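Local coordinates for protein choloylglycine hydrolase (Clostridium perfringens, PDB 2BJF) that hydrolyses the amide bond of glycine- and taurine-conjugated bile salts, releasing free bile acids, and can also act as a bile acid amine N-acyltransferase, at residues Leu5-Lys10 / Ser246-Phe252; Tyr52-Met57 / Asp69-Lys74. One frame throughout, in Å; residues are numbered along the deposited sequence.

Interaction 1: Leu5-Lys10 / Ser246-Phe252; sequences LALETK and SIDLIEF
One face of the Phe252 ring is taken by Leu5, whose CD2 methyl stands 3.8 Å from the ring centroid and 18° off the normal, a CH-pi contact displaced toward the rim at CD1 and CE1. At the edge, close to the ring plane, lies Leu7, with CB 4.1 Å from Phe252 CD1. The rim also meets backbone: Phe252 CE1 is 3.4 Å from the carbonyl oxygen Leu5 O. Phe252 gets there because its CG is anti to the backbone N (chi1 -170°), which carries the ring from the first turn of the helix to the strand; Leu5 approaches it from the opposite direction.

Farther along, the Leu7 CD2 methyl packs against Ile247 CG2 at 3.7 Å, the two side chains meeting at a slant. The same Ile247 methyl is 3.3 Å from Glu8 O, so this branch is wedged between a leucine and the strand backbone. The one hydrogen bond between the segments is main chain: Lys10 N donates to Ile247 O over 2.8 Å, with an N-H...O angle of 164° and the donor in the carbonyl plane. It ties the strand's exit to the approach of the helix. Beyond it the Lys10 chain runs past Ile247 O and turns at its last torsion, bringing NZ to 3.8 Å from Asp248 OD2, a long and presumably weak salt bridge where Lys10 is exposed to solvent. Helix 225-243 lines the apolar part, with Arg236 against both leucines and Met239 against Ile247. Glu251 instead reaches Arg263 and Tyr294 of the second subunit.

Strand 3-8, paired with strand 14-22, thus has helix 249-257 packed on one face, the sheet-and-helix layering characteristic of the N-terminal nucleophile (Ntn) hydrolase fold.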
# COMPACT_ATOMS: atom_id res chain seq x y z
N LEU A 5 -7.33 -7.96 22.17
CA LEU A 5 -5.92 -7.85 22.53
C LEU A 5 -5.62 -8.50 23.88
O LEU A 5 -6.36 -8.29 24.85
CB LEU A 5 -5.47 -6.38 22.55
CG LEU A 5 -4.05 -6.02 22.99
CD1 LEU A 5 -2.99 -6.61 22.06
CD2 LEU A 5 -3.88 -4.51 23.10
N ALA A 6 -4.55 -9.28 23.93
CA ALA A 6 -4.02 -9.82 25.18
C ALA A 6 -2.58 -9.32 25.36
O ALA A 6 -1.78 -9.39 24.43
CB ALA A 6 -4.07 -11.34 25.18
N LEU A 7 -2.28 -8.82 26.55
CA LEU A 7 -0.98 -8.19 26.81
C LEU A 7 -0.55 -8.40 28.25
O LEU A 7 -1.32 -8.17 29.18
CB LEU A 7 -1.08 -6.69 26.49
CG LEU A 7 0.16 -5.83 26.24
CD1 LEU A 7 0.89 -6.25 24.97
CD2 LEU A 7 -0.25 -4.37 26.17
N GLU A 8 0.69 -8.86 28.44
CA GLU A 8 1.26 -9.04 29.77
C GLU A 8 2.02 -7.79 30.22
O GLU A 8 2.84 -7.25 29.46
CB GLU A 8 2.18 -10.27 29.83
CG GLU A 8 2.68 -10.60 31.24
CD GLU A 8 3.70 -11.73 31.27
OE1 GLU A 8 4.05 -12.28 30.21
OE2 GLU A 8 4.15 -12.08 32.39
N THR A 9 1.76 -7.35 31.44
CA THR A 9 2.39 -6.15 31.99
C THR A 9 3.80 -6.43 32.51
O THR A 9 4.20 -7.59 32.65
CB THR A 9 1.56 -5.52 33.14
OG1 THR A 9 1.57 -6.39 34.28
CG2 THR A 9 0.12 -5.26 32.70
N LYS A 10 4.52 -5.35 32.82
CA LYS A 10 5.87 -5.42 33.38
C LYS A 10 5.97 -6.20 34.70
O LYS A 10 7.02 -6.76 35.02
CB LYS A 10 6.46 -4.01 33.54
CG LYS A 10 5.65 -3.09 34.46
CD LYS A 10 6.23 -1.68 34.48
CE LYS A 10 5.56 -0.82 35.54
NZ LYS A 10 4.16 -0.47 35.19
N SER A 246 8.18 -1.84 30.31
CA SER A 246 7.41 -0.59 30.37
C SER A 246 5.90 -0.81 30.22
O SER A 246 5.12 0.13 30.40
CB SER A 246 7.91 0.40 29.31
OG SER A 246 9.25 0.78 29.55
N ILE A 247 5.50 -2.03 29.90
CA ILE A 247 4.09 -2.33 29.63
C ILE A 247 3.23 -2.19 30.89
O ILE A 247 3.44 -2.89 31.88
CB ILE A 247 3.89 -3.71 28.97
CG1 ILE A 247 4.62 -3.76 27.61
CG2 ILE A 247 2.40 -4.01 28.79
CD1 ILE A 247 4.64 -5.13 26.95
N ASP A 248 2.27 -1.27 30.82
CA ASP A 248 1.27 -1.08 31.86
C ASP A 248 -0.10 -0.80 31.24
O ASP A 248 -0.25 -0.87 30.01
CB ASP A 248 1.69 0.03 32.84
CG ASP A 248 2.06 1.33 32.14
OD1 ASP A 248 1.70 1.53 30.97
OD2 ASP A 248 2.73 2.17 32.79
N LEU A 249 -1.08 -0.47 32.08
CA LEU A 249 -2.47 -0.30 31.65
C LEU A 249 -2.64 0.61 30.43
O LEU A 249 -3.33 0.25 29.47
CB LEU A 249 -3.33 0.21 32.81
CG LEU A 249 -4.83 0.40 32.57
CD1 LEU A 249 -5.50 -0.91 32.18
CD2 LEU A 249 -5.49 0.98 33.81
N ILE A 250 -2.02 1.79 30.45
CA ILE A 250 -2.23 2.77 29.39
C ILE A 250 -1.70 2.31 28.02
O ILE A 250 -2.25 2.69 26.99
CB ILE A 250 -1.68 4.19 29.78
CG1 ILE A 250 -2.34 5.29 28.93
CG2 ILE A 250 -0.16 4.26 29.69
CD1 ILE A 250 -3.85 5.42 29.13
N GLU A 251 -0.67 1.47 28.03
CA GLU A 251 -0.09 0.93 26.79
C GLU A 251 -1.10 0.12 25.99
O GLU A 251 -1.10 0.15 24.75
CB GLU A 251 1.15 0.08 27.09
CG GLU A 251 2.31 0.81 27.78
CD GLU A 251 2.96 1.89 26.92
OE1 GLU A 251 2.56 2.09 25.75
OE2 GLU A 251 3.90 2.54 27.42
N PHE A 252 -1.95 -0.62 26.71
CA PHE A 252 -3.04 -1.38 26.12
C PHE A 252 -3.93 -0.47 25.27
O PHE A 252 -4.28 -0.80 24.14
CB PHE A 252 -3.85 -2.06 27.23
CG PHE A 252 -4.85 -3.07 26.76
CD1 PHE A 252 -4.53 -4.42 26.73
CD2 PHE A 252 -6.13 -2.67 26.36
CE1 PHE A 252 -5.46 -5.37 26.30
CE2 PHE A 252 -7.06 -3.61 25.93
CZ PHE A 252 -6.72 -4.96 25.90

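Interaction 2: Tyr52-Met57 / Asp69-Lys74; sequences YAVLGM and DGMNEK
Strands 54-57 and 70-72 run antiparallel, their axes 4.6 Å apart at closest and 174° between directions. Leu55 and Met71 form the central hydrogen-bonded pair: Leu55 N reaches Met71 O over 2.9 Å at 173°, and Met71 N returns to Leu55 O over 2.8 Å. Val54 with Asn72 and Gly56 with Gly70 are non-hydrogen-bonded pairs. The CA atoms of Gly56 and Gly70 approach to 3.7 Å; neither residue has a side chain, in keeping with the close approach. At Met57 and Asp69, where the second chain turns a corner, both bonds are weak.

Leu55, Met57, Asp69 and Met71 project from the same face, the one that meets the other antiparallel sheet, as in the two-sheet core of Ntn hydrolases; Tyr289 of that sheet touches Leu55, Met57 and Met71. Hydroxyls of Tyr278, Tyr289 and Ser280 hold the Asp69 carboxylate, whose OD1 also forms a salt bridge with Arg18 and so probably helps to position this deoxycholate-binding residue.

Past the strands, Glu73 closes a two-way link with Ala53. Its OE2, using the anti lone pair, accepts from Ala53 N over 2.9 Å in an almost straight bond, while Glu73 N donates to Ala53 O; OE1 pairs with Arg35. Asn72 OD1 accepts from Lys74 N, an Asx turn, with the donor well above the amide carbonyl plane, while ND2 donates to Leu110 O. Lys74, held by this turn, lies beside Tyr52: its CG, anti to the carbonyl carbon and beside the backbone N, sits over one ring face, 3.7 Å from the centroid of the Tyr52 ring, and the bends at chi2 and chi3 act beyond it. Tyr52 and Asn72 point the same way, ring and amide planes 58° apart.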
# COMPACT_ATOMS: atom_id res chain seq x y z
N TYR A 52 -18.99 -19.68 38.78
CA TYR A 52 -18.10 -18.57 39.12
C TYR A 52 -18.79 -17.23 38.89
O TYR A 52 -19.65 -17.09 38.01
CB TYR A 52 -16.82 -18.64 38.29
CG TYR A 52 -16.06 -19.94 38.43
CD1 TYR A 52 -15.53 -20.33 39.66
CD2 TYR A 52 -15.86 -20.78 37.33
CE1 TYR A 52 -14.83 -21.53 39.80
CE2 TYR A 52 -15.16 -21.98 37.46
CZ TYR A 52 -14.65 -22.35 38.69
OH TYR A 52 -13.95 -23.53 38.83
N ALA A 53 -18.41 -16.24 39.70
CA ALA A 53 -18.90 -14.87 39.55
C ALA A 53 -18.35 -14.26 38.27
O ALA A 53 -17.22 -14.54 37.88
CB ALA A 53 -18.52 -14.03 40.75
N VAL A 54 -19.15 -13.41 37.62
CA VAL A 54 -18.83 -12.86 36.31
C VAL A 54 -18.95 -11.33 36.31
O VAL A 54 -19.85 -10.78 36.94
CB VAL A 54 -19.76 -13.45 35.21
CG1 VAL A 54 -19.50 -12.83 33.84
CG2 VAL A 54 -19.61 -14.97 35.13
N LEU A 55 -18.03 -10.66 35.61
CA LEU A 55 -18.11 -9.22 35.38
C LEU A 55 -17.74 -8.88 33.94
O LEU A 55 -16.71 -9.34 33.44
CB LEU A 55 -17.20 -8.45 36.34
CG LEU A 55 -17.22 -6.92 36.24
CD1 LEU A 55 -18.53 -6.34 36.74
CD2 LEU A 55 -16.04 -6.30 36.98
N GLY A 56 -18.58 -8.09 33.28
CA GLY A 56 -18.29 -7.64 31.92
C GLY A 56 -19.34 -6.73 31.31
O GLY A 56 -20.36 -6.43 31.93
N MET A 57 -19.07 -6.28 30.09
CA MET A 57 -20.02 -5.46 29.35
C MET A 57 -21.06 -6.34 28.67
O MET A 57 -20.73 -7.33 28.03
CB MET A 57 -19.30 -4.61 28.29
CG MET A 57 -20.15 -3.48 27.71
SD MET A 57 -20.33 -2.08 28.83
CE MET A 57 -18.72 -1.30 28.64
N ASP A 69 -18.21 -8.80 26.22
CA ASP A 69 -16.90 -9.23 26.73
C ASP A 69 -16.93 -9.20 28.25
O ASP A 69 -17.65 -8.40 28.86
CB ASP A 69 -15.75 -8.36 26.20
CG ASP A 69 -16.01 -6.87 26.35
OD1 ASP A 69 -16.70 -6.30 25.49
OD2 ASP A 69 -15.51 -6.28 27.34
N GLY A 70 -16.14 -10.07 28.87
CA GLY A 70 -16.10 -10.15 30.32
C GLY A 70 -15.08 -11.13 30.85
O GLY A 70 -14.32 -11.74 30.09
N MET A 71 -15.05 -11.27 32.17
CA MET A 71 -14.17 -12.21 32.84
C MET A 71 -14.87 -12.83 34.04
O MET A 71 -15.92 -12.34 34.47
CB MET A 71 -12.89 -11.51 33.30
CG MET A 71 -13.12 -10.43 34.33
SD MET A 71 -11.63 -9.59 34.85
CE MET A 71 -12.33 -7.99 35.18
N ASN A 72 -14.29 -13.90 34.57
CA ASN A 72 -14.76 -14.44 35.85
C ASN A 72 -13.74 -14.24 36.98
O ASN A 72 -12.64 -13.73 36.76
CB ASN A 72 -15.22 -15.90 35.72
CG ASN A 72 -14.09 -16.87 35.41
OD1 ASN A 72 -12.93 -16.64 35.74
ND2 ASN A 72 -14.44 -17.98 34.78
N GLU A 73 -14.13 -14.65 38.18
CA GLU A 73 -13.31 -14.50 39.39
C GLU A 73 -12.00 -15.29 39.37
O GLU A 73 -11.12 -15.06 40.20
CB GLU A 73 -14.13 -14.91 40.62
CG GLU A 73 -14.68 -16.32 40.53
CD GLU A 73 -15.31 -16.78 41.82
OE1 GLU A 73 -14.57 -17.03 42.79
OE2 GLU A 73 -16.56 -16.89 41.86
N LYS A 74 -11.89 -16.24 38.43
CA LYS A 74 -10.72 -17.11 38.34
C LYS A 74 -9.67 -16.58 37.37
O LYS A 74 -8.59 -17.16 37.24
CB LYS A 74 -11.14 -18.53 37.94
CG LYS A 74 -12.19 -19.19 38.84
CD LYS A 74 -11.78 -19.26 40.31
CE LYS A 74 -10.69 -20.30 40.56
NZ LYS A 74 -10.38 -20.43 42.01

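Interaction 2 is nested along the chain within the loop closed by interaction 1. Their centres lie 20 Å apart and their nearest atoms about 9 Å, so they do not touch. Arg18, on strand 14-22 next to strand 3-8, relates both to the bile-acid site: the side chain of Phe252 is about 7 Å from that of Arg18, and the side chain of Asp69 about 3 Å from it. The side chain of the nucleophile Cys2 is about 8 Å from that of Asp69 and about 10 Å from that of Leu5. Bound deoxycholate is about 7 Å from the Asp69 side chain, making Asp69 a second-shell residue behind Arg18, whereas 5-10/246-252 adjoins the second subunit.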